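Local coordinates for uncharacterized protein PF1083 (Pyrococcus furiosus, PDB 3NRN) that binds adenosine monophosphate and is probably an oxidoreductase of the flavin-containing amine oxidase family, its substrate and reaction being unknown, at residues I128-I134 and L163-A169; S146-F151 and F288-L292; L115-N121 and I172-R177; K86-E90 and F143-V147. One frame throughout, in Å; residues are numbered along the deposited sequence.

Contact 1: residues I128-I134 and L163-A169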
loop_
_atom_site.group_PDB
_atom_site.type_symbol
_atom_site.label_atom_id
_atom_site.label_comp_id
_atom_site.label_asym_id
_atom_site.label_seq_id
_atom_site.Cartn_x
_atom_site.Cartn_y
_atom_site.Cartn_z
ATOM N N ILE A 128 -13.737 -19.552 7.096
ATOM C CA ILE A 128 -12.949 -20.521 6.350
ATOM C C ILE A 128 -12.036 -19.795 5.360
ATOM O O ILE A 128 -12.242 -18.619 5.062
ATOM C CB ILE A 128 -13.872 -21.470 5.570
ATOM C CG1 ILE A 128 -14.701 -20.668 4.565
ATOM C CG2 ILE A 128 -14.784 -22.218 6.534
ATOM C CD1 ILE A 128 -15.700 -21.496 3.789
ATOM N N PRO A 129 -11.013 -20.493 4.836
ATOM C CA PRO A 129 -10.094 -19.874 3.878
ATOM C C PRO A 129 -10.863 -19.309 2.696
ATOM O O PRO A 129 -11.931 -19.810 2.353
ATOM C CB PRO A 129 -9.190 -21.034 3.469
ATOM C CG PRO A 129 -9.159 -21.879 4.697
ATOM C CD PRO A 129 -10.610 -21.880 5.120
ATOM N N ALA A 130 -10.309 -18.277 2.069
ATOM C CA ALA A 130 -10.949 -17.643 0.925
ATOM C C ALA A 130 -11.099 -18.593 -0.269
ATOM O O ALA A 130 -12.116 -18.571 -0.957
ATOM C CB ALA A 130 -10.162 -16.397 0.514
ATOM N N ASP A 131 -10.091 -19.425 -0.512
ATOM C CA ASP A 131 -10.147 -20.361 -1.634
ATOM C C ASP A 131 -11.236 -21.405 -1.410
ATOM O O ASP A 131 -11.850 -21.898 -2.355
ATOM C CB ASP A 131 -8.792 -21.055 -1.820
ATOM C CG ASP A 131 -8.446 -21.988 -0.672
ATOM O OD1 ASP A 131 -8.518 -21.558 0.495
ATOM O OD2 ASP A 131 -8.097 -23.157 -0.940
ATOM N N GLU A 132 -11.480 -21.726 -0.148
ATOM C CA GLU A 132 -12.486 -22.711 0.210
ATOM C C GLU A 132 -13.881 -22.154 -0.027
ATOM O O GLU A 132 -14.742 -22.832 -0.594
ATOM C CB GLU A 132 -12.329 -23.094 1.677
ATOM C CG GLU A 132 -12.938 -24.429 2.040
ATOM C CD GLU A 132 -12.495 -24.906 3.408
ATOM O OE1 GLU A 132 -13.086 -24.470 4.419
ATOM O OE2 GLU A 132 -11.538 -25.709 3.467
ATOM N N TRP A 133 -14.097 -20.912 0.397
ATOM C CA TRP A 133 -15.399 -20.285 0.241
ATOM C C TRP A 133 -15.732 -19.986 -1.219
ATOM O O TRP A 133 -16.897 -20.025 -1.610
ATOM C CB TRP A 133 -15.487 -19.034 1.137
ATOM C CG TRP A 133 -15.566 -17.699 0.463
ATOM C CD1 TRP A 133 -14.597 -17.089 -0.281
ATOM C CD2 TRP A 133 -16.657 -16.776 0.533
ATOM N NE1 TRP A 133 -15.016 -15.838 -0.674
ATOM C CE2 TRP A 133 -16.277 -15.621 -0.188
ATOM C CE3 TRP A 133 -17.919 -16.809 1.140
ATOM C CZ2 TRP A 133 -17.115 -14.512 -0.325
ATOM C CZ3 TRP A 133 -18.751 -15.707 1.005
ATOM C CH2 TRP A 133 -18.343 -14.572 0.280
ATOM N N ILE A 134 -14.715 -19.716 -2.034
ATOM C CA ILE A 134 -14.951 -19.454 -3.450
ATOM C C ILE A 134 -15.403 -20.755 -4.128
ATOM O O ILE A 134 -16.336 -20.756 -4.926
ATOM C CB ILE A 134 -13.670 -18.910 -4.149
ATOM C CG1 ILE A 134 -13.364 -17.492 -3.649
ATOM C CG2 ILE A 134 -13.853 -18.903 -5.671
ATOM C CD1 ILE A 134 -14.468 -16.480 -3.918
ATOM N N LEU A 163 -5.927 -15.914 2.986
ATOM C CA LEU A 163 -6.922 -14.900 3.322
ATOM C C LEU A 163 -8.180 -15.589 3.841
ATOM O O LEU A 163 -8.478 -16.713 3.441
ATOM C CB LEU A 163 -7.285 -14.074 2.081
ATOM C CG LEU A 163 -6.260 -13.101 1.490
ATOM C CD1 LEU A 163 -6.770 -12.588 0.150
ATOM C CD2 LEU A 163 -6.030 -11.938 2.448
ATOM N N THR A 164 -8.905 -14.932 4.743
ATOM C CA THR A 164 -10.147 -15.500 5.257
ATOM C C THR A 164 -11.221 -15.113 4.245
ATOM O O THR A 164 -11.014 -14.206 3.441
ATOM C CB THR A 164 -10.523 -14.913 6.635
ATOM O OG1 THR A 164 -10.765 -13.507 6.507
ATOM C CG2 THR A 164 -9.395 -15.143 7.648
ATOM N N ALA A 165 -12.361 -15.792 4.268
ATOM C CA ALA A 165 -13.423 -15.477 3.323
ATOM C C ALA A 165 -13.887 -14.047 3.570
ATOM O O ALA A 165 -14.207 -13.320 2.643
ATOM C CB ALA A 165 -14.589 -16.451 3.493
ATOM N N LEU A 166 -13.910 -13.662 4.840
ATOM C CA LEU A 166 -14.335 -12.332 5.246
ATOM C C LEU A 166 -13.404 -11.249 4.715
ATOM O O LEU A 166 -13.862 -10.225 4.215
ATOM C CB LEU A 166 -14.404 -12.254 6.774
ATOM C CG LEU A 166 -14.946 -10.950 7.365
ATOM C CD1 LEU A 166 -16.329 -10.653 6.798
ATOM C CD2 LEU A 166 -15.003 -11.071 8.869
ATOM N N GLU A 167 -12.097 -11.472 4.824
ATOM C CA GLU A 167 -11.134 -10.492 4.340
ATOM C C GLU A 167 -11.278 -10.299 2.840
ATOM O O GLU A 167 -11.306 -9.166 2.361
ATOM C CB GLU A 167 -9.706 -10.922 4.679
ATOM C CG GLU A 167 -8.620 -9.963 4.199
ATOM C CD GLU A 167 -8.873 -8.519 4.600
ATOM O OE1 GLU A 167 -9.390 -8.284 5.708
ATOM O OE2 GLU A 167 -8.538 -7.611 3.810
ATOM N N LEU A 168 -11.380 -11.401 2.098
ATOM C CA LEU A 168 -11.535 -11.302 0.648
ATOM C C LEU A 168 -12.840 -10.598 0.305
ATOM O O LEU A 168 -12.897 -9.786 -0.620
ATOM C CB LEU A 168 -11.538 -12.689 -0.010
ATOM C CG LEU A 168 -11.801 -12.642 -1.521
ATOM C CD1 LEU A 168 -10.658 -11.912 -2.201
ATOM C CD2 LEU A 168 -11.941 -14.047 -2.088
ATOM N N ALA A 169 -13.890 -10.928 1.050
ATOM C CA ALA A 169 -15.197 -10.324 0.827
ATOM C C ALA A 169 -15.105 -8.815 1.027
ATOM O O ALA A 169 -15.658 -8.045 0.248
ATOM C CB ALA A 169 -16.226 -10.921 1.787
#
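W133 lays one face of its indole over the methyl of A165, a CH-pi contact in which CB sits 3.7 Å from the centroid of the five-membered ring of W133 and 22° off the ring normal. The two residues join the first turns of helices 130-137 and 165-178, part of the helical region of this amine-oxidase-like fold; the short segments run at 78° to each other. A130 is the counterpart of A165, and small methyls at both positions let the two helix starts come together, with the CA atoms of A130 and A165 4.1 Å apart. Just ahead of the helices the backbones form a single beta bridge between P129 and T164. A165 N gives a 2.9 Å hydrogen bond to I128 O, and A130 N one of 2.8 Å to L163 O. T164 is the N-cap of its helix, OG1 accepting from E167 N. Deeper in, L168 has CG anti to its backbone N (chi1 176°), which carries the CD2 methyl to the edge of the indole and against A130 CB and I134 CD1. I134 also packs on L144, L145 and L148 of helix 142-156. The indole nitrogen is buried without a hydrogen-bond partner; its neighbour across the contact is a methyl, W133 NE1 lying 3.8 Å from L168 CD2.

Contact 2: residues S146-F151 and F288-L292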
loop_
_atom_site.group_PDB
_atom_site.type_symbol
_atom_site.label_atom_id
_atom_site.label_comp_id
_atom_site.label_asym_id
_atom_site.label_seq_id
_atom_site.Cartn_x
_atom_site.Cartn_y
_atom_site.Cartn_z
ATOM N N SER A 146 -7.330 -19.288 -10.186
ATOM C CA SER A 146 -6.011 -18.873 -10.629
ATOM C C SER A 146 -5.920 -17.347 -10.648
ATOM O O SER A 146 -4.929 -16.772 -10.203
ATOM C CB SER A 146 -5.733 -19.441 -12.025
ATOM O OG SER A 146 -4.382 -19.247 -12.395
ATOM N N VAL A 147 -6.953 -16.694 -11.170
ATOM C CA VAL A 147 -6.975 -15.237 -11.216
ATOM C C VAL A 147 -7.043 -14.650 -9.803
ATOM O O VAL A 147 -6.367 -13.669 -9.507
ATOM C CB VAL A 147 -8.179 -14.714 -12.034
ATOM C CG1 VAL A 147 -8.351 -13.200 -11.828
ATOM C CG2 VAL A 147 -7.965 -15.015 -13.508
ATOM N N LEU A 148 -7.855 -15.251 -8.934
ATOM C CA LEU A 148 -7.987 -14.768 -7.565
ATOM C C LEU A 148 -6.699 -14.970 -6.787
ATOM O O LEU A 148 -6.444 -14.260 -5.816
ATOM C CB LEU A 148 -9.148 -15.461 -6.845
ATOM C CG LEU A 148 -10.557 -15.033 -7.277
ATOM C CD1 LEU A 148 -11.597 -15.792 -6.474
ATOM C CD2 LEU A 148 -10.725 -13.541 -7.069
ATOM N N GLU A 149 -5.894 -15.941 -7.218
ATOM C CA GLU A 149 -4.612 -16.220 -6.578
ATOM C C GLU A 149 -3.658 -15.088 -6.953
ATOM O O GLU A 149 -2.831 -14.666 -6.146
ATOM C CB GLU A 149 -4.049 -17.561 -7.060
ATOM C CG GLU A 149 -2.755 -17.997 -6.373
ATOM C CD GLU A 149 -2.973 -18.613 -4.997
ATOM O OE1 GLU A 149 -1.974 -19.033 -4.370
ATOM O OE2 GLU A 149 -4.135 -18.686 -4.544
ATOM N N SER A 150 -3.773 -14.601 -8.186
ATOM C CA SER A 150 -2.934 -13.496 -8.632
ATOM C C SER A 150 -3.359 -12.234 -7.882
ATOM O O SER A 150 -2.522 -11.456 -7.426
ATOM C CB SER A 150 -3.077 -13.283 -10.138
ATOM O OG SER A 150 -2.499 -14.363 -10.843
ATOM N N PHE A 151 -4.666 -12.042 -7.751
ATOM C CA PHE A 151 -5.183 -10.889 -7.031
ATOM C C PHE A 151 -4.623 -10.881 -5.606
ATOM O O PHE A 151 -4.118 -9.864 -5.138
ATOM C CB PHE A 151 -6.714 -10.937 -6.971
ATOM C CG PHE A 151 -7.314 -9.853 -6.126
ATOM C CD1 PHE A 151 -7.289 -8.528 -6.549
ATOM C CD2 PHE A 151 -7.854 -10.148 -4.881
ATOM C CE1 PHE A 151 -7.790 -7.515 -5.743
ATOM C CE2 PHE A 151 -8.357 -9.141 -4.067
ATOM C CZ PHE A 151 -8.326 -7.824 -4.496
ATOM N N PHE A 288 -3.370 -8.781 -14.622
ATOM C CA PHE A 288 -3.205 -9.906 -13.715
ATOM C C PHE A 288 -2.582 -11.046 -14.514
ATOM O O PHE A 288 -2.893 -11.222 -15.689
ATOM C CB PHE A 288 -4.559 -10.319 -13.142
ATOM C CG PHE A 288 -5.092 -9.359 -12.128
ATOM C CD1 PHE A 288 -4.587 -9.351 -10.832
ATOM C CD2 PHE A 288 -6.065 -8.423 -12.476
ATOM C CE1 PHE A 288 -5.040 -8.423 -9.893
ATOM C CE2 PHE A 288 -6.525 -7.489 -11.545
ATOM C CZ PHE A 288 -6.009 -7.491 -10.251
ATOM N N THR A 289 -1.703 -11.815 -13.880
ATOM C CA THR A 289 -1.026 -12.906 -14.570
ATOM C C THR A 289 -1.247 -14.266 -13.913
ATOM O O THR A 289 -0.311 -14.887 -13.411
ATOM C CB THR A 289 0.487 -12.627 -14.653
ATOM O OG1 THR A 289 1.012 -12.472 -13.328
ATOM C CG2 THR A 289 0.751 -11.340 -15.441
ATOM N N PRO A 290 -2.494 -14.747 -13.913
ATOM C CA PRO A 290 -2.777 -16.048 -13.303
ATOM C C PRO A 290 -1.901 -17.142 -13.919
ATOM O O PRO A 290 -1.710 -17.184 -15.135
ATOM C CB PRO A 290 -4.262 -16.252 -13.601
ATOM C CG PRO A 290 -4.443 -15.525 -14.914
ATOM C CD PRO A 290 -3.655 -14.255 -14.679
ATOM N N GLY A 291 -1.355 -18.009 -13.073
ATOM C CA GLY A 291 -0.517 -19.085 -13.566
ATOM C C GLY A 291 0.973 -18.836 -13.451
ATOM O O GLY A 291 1.744 -19.786 -13.447
ATOM N N LEU A 292 1.389 -17.575 -13.359
ATOM C CA LEU A 292 2.815 -17.253 -13.249
ATOM C C LEU A 292 3.197 -16.963 -11.794
ATOM O O LEU A 292 2.317 -16.778 -10.947
ATOM C CB LEU A 292 3.154 -16.032 -14.115
ATOM C CG LEU A 292 2.680 -15.993 -15.577
ATOM C CD1 LEU A 292 3.288 -14.768 -16.252
ATOM C CD2 LEU A 292 3.086 -17.266 -16.324
HETATM O O HOH W 1 -2.504 -17.792 -10.386
HETATM O O HOH W 2 0.001 -15.083 -10.177
#
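S146, V147 and S150 of the helix close around P290, whose ring is the apolar knuckle of a type II beta turn running from T289 to L292. P290 CG lies beside V147 CG2 at 3.8 Å, and P290 CB comes up against the hydroxyl of S146. The hydroxyl of S150 reaches P290 CA at 3.0 Å. One turn further along, the F288 ring lies alongside that of F151, F288 CE1 touching the edge of the F151 ring at CD1 (4.0 Å) and also its CA. With an alanine here instead of F288, F151 CD1 and the backbone beside it would probably lose this aromatic cover, and a gap would open. Two waters complete the polar side. The first donates to S146 O (2.6 Å), accepts from G291 N and also bonds S146 OG; the second lies 2.7 Å from S150 OG and appears to donate to L292 O, so the waters link the helix to the turn. S150 OG stands beside its own backbone N (chi1 -69°), which faces it to the turn. F288 pairs through its backbone with K86 and L88 of strand 86-89, P290 packs on I87 and W89, and F151 continues to L168 and E171, so helix 142-156 is packed against the end of strand 286-288 and the turn after it, with helix 165-178 on the F151 side.

Contact 3: residues L115-N121 and I172-R177; sequences LAEIRMN and IRAALR
I118 drives its CD1 methyl into I172 CG2 in an apolar helix-helix packing, helices 115-119 and 165-178 crossing at -81° with the axes of the segments 9.6 Å apart. Both belong to the helical part of the amine-oxidase-like fold. Among the apolar contacts, the 3.3 Å between I118 CD1 and I172 CG2 is tighter than usual. I118 CG2, anti to the backbone N (chi1 -63° for CG1), lies instead on the CA and CB of R173. L115 CD2 adds a second touch on I172 CG2, and L176 CD1 fits between I118 and the carbonyl of L115. The polar contacts lie at the surface. R119, bent twice along its chain, folds its guanidinium over L176 so that CD2 of the leucine meets one face. Two arginines run close here: R119 NH1 and R177 NH1 are 4.6 Å apart, a proximity of like charges that would tend to be unfavourable. R177 is held by the end of helix 115-119, NH2 donating to R119 O at 2.9 Å with that oxygen in the guanidinium plane.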
loop_
_atom_site.group_PDB
_atom_site.type_symbol
_atom_site.label_atom_id
_atom_site.label_comp_id
_atom_site.label_asym_id
_atom_site.label_seq_id
_atom_site.Cartn_x
_atom_site.Cartn_y
_atom_site.Cartn_z
ATOM N N LEU A 115 -21.497 -11.237 -5.832
ATOM C CA LEU A 115 -21.034 -9.858 -5.885
ATOM C C LEU A 115 -22.216 -8.976 -5.510
ATOM O O LEU A 115 -22.052 -7.906 -4.924
ATOM C CB LEU A 115 -20.553 -9.514 -7.295
ATOM C CG LEU A 115 -19.365 -10.322 -7.820
ATOM C CD1 LEU A 115 -19.092 -9.951 -9.273
ATOM C CD2 LEU A 115 -18.142 -10.050 -6.957
ATOM N N ALA A 116 -23.411 -9.442 -5.856
ATOM C CA ALA A 116 -24.634 -8.716 -5.551
ATOM C C ALA A 116 -24.841 -8.709 -4.041
ATOM O O ALA A 116 -25.291 -7.717 -3.469
ATOM C CB ALA A 116 -25.824 -9.377 -6.246
ATOM N N GLU A 117 -24.507 -9.824 -3.401
ATOM C CA GLU A 117 -24.646 -9.963 -1.955
ATOM C C GLU A 117 -23.641 -9.094 -1.212
ATOM O O GLU A 117 -23.969 -8.479 -0.195
ATOM C CB GLU A 117 -24.460 -11.423 -1.555
ATOM C CG GLU A 117 -25.636 -12.310 -1.909
ATOM C CD GLU A 117 -25.205 -13.687 -2.362
ATOM O OE1 GLU A 117 -24.831 -13.830 -3.549
ATOM O OE2 GLU A 117 -25.229 -14.619 -1.530
ATOM N N ILE A 118 -22.411 -9.056 -1.715
ATOM C CA ILE A 118 -21.369 -8.244 -1.103
ATOM C C ILE A 118 -21.757 -6.785 -1.293
ATOM O O ILE A 118 -21.379 -5.919 -0.502
ATOM C CB ILE A 118 -19.997 -8.496 -1.761
ATOM C CG1 ILE A 118 -19.581 -9.953 -1.542
ATOM C CG2 ILE A 118 -18.952 -7.552 -1.169
ATOM C CD1 ILE A 118 -18.250 -10.304 -2.154
ATOM N N ARG A 119 -22.517 -6.526 -2.355
ATOM C CA ARG A 119 -22.997 -5.182 -2.661
ATOM C C ARG A 119 -23.989 -4.798 -1.567
ATOM O O ARG A 119 -23.989 -3.666 -1.083
ATOM C CB ARG A 119 -23.706 -5.166 -4.020
ATOM C CG ARG A 119 -24.213 -3.794 -4.448
ATOM C CD ARG A 119 -23.124 -2.983 -5.136
ATOM N NE ARG A 119 -22.867 -3.470 -6.488
ATOM C CZ ARG A 119 -21.930 -2.982 -7.297
ATOM N NH1 ARG A 119 -21.149 -1.990 -6.893
ATOM N NH2 ARG A 119 -21.781 -3.482 -8.517
HETATM N N MSE A 120 -24.825 -5.762 -1.187
HETATM C CA MSE A 120 -25.835 -5.577 -0.149
HETATM C C MSE A 120 -25.197 -5.502 1.231
HETATM O O MSE A 120 -25.892 -5.568 2.248
HETATM C CB MSE A 120 -26.833 -6.741 -0.162
HETATM C CG MSE A 120 -27.730 -6.813 -1.385
HETATM SE SE MSE A 120 -28.898 -5.449 -1.480
HETATM C CE MSE A 120 -28.101 -4.406 -2.708
ATOM N N ASN A 121 -23.873 -5.380 1.266
ATOM C CA ASN A 121 -23.141 -5.299 2.525
ATOM C C ASN A 121 -23.104 -6.649 3.240
ATOM O O ASN A 121 -22.373 -6.819 4.214
ATOM C CB ASN A 121 -23.784 -4.251 3.439
ATOM C CG ASN A 121 -24.346 -4.855 4.716
ATOM O OD1 ASN A 121 -23.600 -5.203 5.633
ATOM N ND2 ASN A 121 -25.668 -4.994 4.775
ATOM N N ILE A 172 -13.379 -7.263 -1.729
ATOM C CA ILE A 172 -14.260 -7.289 -2.885
ATOM C C ILE A 172 -15.229 -6.114 -2.739
ATOM O O ILE A 172 -15.537 -5.436 -3.704
ATOM C CB ILE A 172 -15.058 -8.617 -2.977
ATOM C CG1 ILE A 172 -14.119 -9.757 -3.390
ATOM C CG2 ILE A 172 -16.188 -8.469 -3.994
ATOM C CD1 ILE A 172 -14.749 -11.143 -3.338
ATOM N N ARG A 173 -15.705 -5.873 -1.522
ATOM C CA ARG A 173 -16.608 -4.753 -1.299
ATOM C C ARG A 173 -15.895 -3.442 -1.666
ATOM O O ARG A 173 -16.448 -2.591 -2.364
ATOM C CB ARG A 173 -17.064 -4.716 0.165
ATOM C CG ARG A 173 -18.011 -3.556 0.459
ATOM C CD ARG A 173 -18.780 -3.761 1.749
ATOM N NE ARG A 173 -17.909 -3.774 2.919
ATOM C CZ ARG A 173 -18.320 -4.079 4.145
ATOM N NH1 ARG A 173 -19.590 -4.394 4.358
ATOM N NH2 ARG A 173 -17.458 -4.078 5.156
ATOM N N ALA A 174 -14.659 -3.289 -1.202
ATOM C CA ALA A 174 -13.885 -2.088 -1.503
ATOM C C ALA A 174 -13.781 -1.879 -3.015
ATOM O O ALA A 174 -13.860 -0.747 -3.501
ATOM C CB ALA A 174 -12.476 -2.188 -0.877
ATOM N N ALA A 175 -13.604 -2.964 -3.763
ATOM C CA ALA A 175 -13.487 -2.854 -5.217
ATOM C C ALA A 175 -14.817 -2.437 -5.847
ATOM O O ALA A 175 -14.846 -1.685 -6.827
ATOM C CB ALA A 175 -13.015 -4.179 -5.810
ATOM N N LEU A 176 -15.921 -2.922 -5.285
ATOM C CA LEU A 176 -17.242 -2.569 -5.810
ATOM C C LEU A 176 -17.543 -1.104 -5.502
ATOM O O LEU A 176 -18.111 -0.384 -6.324
ATOM C CB LEU A 176 -18.328 -3.455 -5.184
ATOM C CG LEU A 176 -18.234 -4.970 -5.406
ATOM C CD1 LEU A 176 -19.397 -5.664 -4.711
ATOM C CD2 LEU A 176 -18.243 -5.276 -6.894
ATOM N N ARG A 177 -17.146 -0.664 -4.314
ATOM C CA ARG A 177 -17.387 0.709 -3.893
ATOM C C ARG A 177 -16.493 1.740 -4.560
ATOM O O ARG A 177 -16.986 2.719 -5.119
ATOM C CB ARG A 177 -17.216 0.840 -2.377
ATOM C CG ARG A 177 -18.153 -0.026 -1.569
ATOM C CD ARG A 177 -19.265 0.784 -0.932
ATOM N NE ARG A 177 -20.324 -0.087 -0.428
ATOM C CZ ARG A 177 -21.178 -0.747 -1.206
ATOM N NH1 ARG A 177 -21.102 -0.634 -2.529
ATOM N NH2 ARG A 177 -22.100 -1.533 -0.664
#

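Contact 4: residues K86-E90 and F143-V147; sequences KILWE and FLLSV
This is an aromatic and aliphatic packing of a helix on a strand, at the outer end of the mixed sheet where strand 86-89 lies beside edge strand 92-95. W89 and F143 carry it. F143 presents its ring edge to the face of the indole, a T-shaped pair with centroids 4.8 Å apart, taking the five-membered ring of W89, and planes at 76°; F143 CD1 stands over the middle of the indole, 3.7 Å from W89 CD2. The ring of F143 is brought there by CG anti to the backbone N (chi1 171°). Strand and helix segments run at 116° to each other, and helix 142-156 packs on the mixed sheet of the amine-oxidase-like fold at this end. Alternation along the strand puts I87 on that same side, two residues from W89. I87 CD1 meets V147 CG2 tip to tip at 3.9 Å and also touches F143 CZ at 4.0 Å, while V147 CG2 lies over a face of the F143 ring. Were W89 replaced by a leucine, the edge of F143 would probably lose its flat partner, leaving a gap on that side. F102 adds a third ring, stacked on F143 and edge-to-face with W89. At the far corner of the indole, CZ3 lies 3.8 Å from S146 OG.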
loop_
_atom_site.group_PDB
_atom_site.type_symbol
_atom_site.label_atom_id
_atom_site.label_comp_id
_atom_site.label_asym_id
_atom_site.label_seq_id
_atom_site.Cartn_x
_atom_site.Cartn_y
_atom_site.Cartn_z
ATOM N N LYS A 86 -7.146 -6.009 -16.515
ATOM C CA LYS A 86 -7.117 -6.997 -17.587
ATOM C C LYS A 86 -6.467 -8.295 -17.106
ATOM O O LYS A 86 -5.883 -8.347 -16.017
ATOM C CB LYS A 86 -6.351 -6.442 -18.788
ATOM C CG LYS A 86 -7.008 -5.226 -19.409
ATOM C CD LYS A 86 -6.279 -4.784 -20.660
ATOM C CE LYS A 86 -7.070 -3.708 -21.386
ATOM N NZ LYS A 86 -6.427 -3.309 -22.666
ATOM N N ILE A 87 -6.556 -9.336 -17.929
ATOM C CA ILE A 87 -6.007 -10.640 -17.574
ATOM C C ILE A 87 -5.193 -11.305 -18.689
ATOM O O ILE A 87 -5.549 -11.224 -19.862
ATOM C CB ILE A 87 -7.150 -11.591 -17.153
ATOM C CG1 ILE A 87 -7.936 -10.960 -15.999
ATOM C CG2 ILE A 87 -6.585 -12.949 -16.741
ATOM C CD1 ILE A 87 -9.085 -11.802 -15.488
ATOM N N LEU A 88 -4.095 -11.956 -18.306
ATOM C CA LEU A 88 -3.228 -12.667 -19.245
ATOM C C LEU A 88 -3.463 -14.152 -19.035
ATOM O O LEU A 88 -3.075 -14.702 -18.008
ATOM C CB LEU A 88 -1.750 -12.352 -18.979
ATOM C CG LEU A 88 -0.729 -13.227 -19.729
ATOM C CD1 LEU A 88 -0.956 -13.114 -21.229
ATOM C CD2 LEU A 88 0.694 -12.801 -19.375
ATOM N N TRP A 89 -4.092 -14.799 -20.008
ATOM C CA TRP A 89 -4.391 -16.220 -19.900
ATOM C C TRP A 89 -4.301 -16.902 -21.258
ATOM O O TRP A 89 -4.805 -16.389 -22.255
ATOM C CB TRP A 89 -5.790 -16.396 -19.307
ATOM C CG TRP A 89 -6.233 -17.814 -19.128
ATOM C CD1 TRP A 89 -7.137 -18.491 -19.893
ATOM C CD2 TRP A 89 -5.829 -18.716 -18.089
ATOM N NE1 TRP A 89 -7.327 -19.757 -19.394
ATOM C CE2 TRP A 89 -6.537 -19.923 -18.287
ATOM C CE3 TRP A 89 -4.939 -18.622 -17.011
ATOM C CZ2 TRP A 89 -6.386 -21.031 -17.444
ATOM C CZ3 TRP A 89 -4.784 -19.726 -16.169
ATOM C CH2 TRP A 89 -5.507 -20.915 -16.394
ATOM N N GLU A 90 -3.646 -18.059 -21.280
ATOM C CA GLU A 90 -3.461 -18.840 -22.499
ATOM C C GLU A 90 -2.973 -17.997 -23.676
ATOM O O GLU A 90 -3.492 -18.095 -24.787
ATOM C CB GLU A 90 -4.762 -19.565 -22.864
ATOM C CG GLU A 90 -5.242 -20.518 -21.773
ATOM C CD GLU A 90 -6.510 -21.265 -22.149
ATOM O OE1 GLU A 90 -7.436 -20.641 -22.716
ATOM O OE2 GLU A 90 -6.584 -22.479 -21.861
ATOM N N PHE A 143 -9.874 -21.515 -13.749
ATOM C CA PHE A 143 -9.511 -20.179 -14.213
ATOM C C PHE A 143 -9.691 -19.131 -13.118
ATOM O O PHE A 143 -8.791 -18.330 -12.852
ATOM C CB PHE A 143 -10.364 -19.778 -15.413
ATOM C CG PHE A 143 -10.208 -18.337 -15.806
ATOM C CD1 PHE A 143 -9.065 -17.901 -16.468
ATOM C CD2 PHE A 143 -11.195 -17.407 -15.489
ATOM C CE1 PHE A 143 -8.901 -16.557 -16.810
ATOM C CE2 PHE A 143 -11.044 -16.056 -15.827
ATOM C CZ PHE A 143 -9.896 -15.633 -16.489
ATOM N N LEU A 144 -10.865 -19.146 -12.495
ATOM C CA LEU A 144 -11.205 -18.199 -11.449
ATOM C C LEU A 144 -10.269 -18.267 -10.247
ATOM O O LEU A 144 -9.801 -17.237 -9.761
ATOM C CB LEU A 144 -12.648 -18.424 -10.990
ATOM C CG LEU A 144 -13.165 -17.490 -9.891
ATOM C CD1 LEU A 144 -13.171 -16.057 -10.385
ATOM C CD2 LEU A 144 -14.559 -17.909 -9.487
ATOM N N LEU A 145 -10.004 -19.476 -9.768
ATOM C CA LEU A 145 -9.129 -19.664 -8.617
ATOM C C LEU A 145 -7.713 -19.188 -8.919
ATOM O O LEU A 145 -6.994 -18.731 -8.027
ATOM C CB LEU A 145 -9.121 -21.137 -8.212
ATOM C CG LEU A 145 -10.469 -21.606 -7.661
ATOM C CD1 LEU A 145 -10.527 -23.126 -7.612
ATOM C CD2 LEU A 145 -10.674 -20.997 -6.278
ATOM N N SER A 146 -7.330 -19.288 -10.186
ATOM C CA SER A 146 -6.011 -18.873 -10.629
ATOM C C SER A 146 -5.920 -17.347 -10.648
ATOM O O SER A 146 -4.929 -16.772 -10.203
ATOM C CB SER A 146 -5.733 -19.441 -12.025
ATOM O OG SER A 146 -4.382 -19.247 -12.395
ATOM N N VAL A 147 -6.953 -16.694 -11.170
ATOM C CA VAL A 147 -6.975 -15.237 -11.216
ATOM C C VAL A 147 -7.043 -14.650 -9.803
ATOM O O VAL A 147 -6.367 -13.669 -9.507
ATOM C CB VAL A 147 -8.179 -14.714 -12.034
ATOM C CG1 VAL A 147 -8.351 -13.200 -11.828
ATOM C CG2 VAL A 147 -7.965 -15.015 -13.508
#

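Overall arrangement
Contacts 2 and 4 are practically one site: their centres are 5 Å apart, they share S146 and V147 of helix 142-156, and strand pairing within the mixed sheet joins their other halves. Contacts 1 and 3 both use helix 165-178, with centres 14 Å apart. Contact 1 meets contacts 2 and 4 through helix 142-156, whereas contact 3 touches contact 1 alone, its nearest atoms staying about 6 Å from contact 2 and about 9 Å from contact 4. Along the chain, strand 86-89 comes first, then helices 115-119, 130-137, 142-156 and 165-178, and residues 288-292 much later. A run of consecutive helices is thereby packed together and against one end of the mixed sheet, away from the AMP pocket.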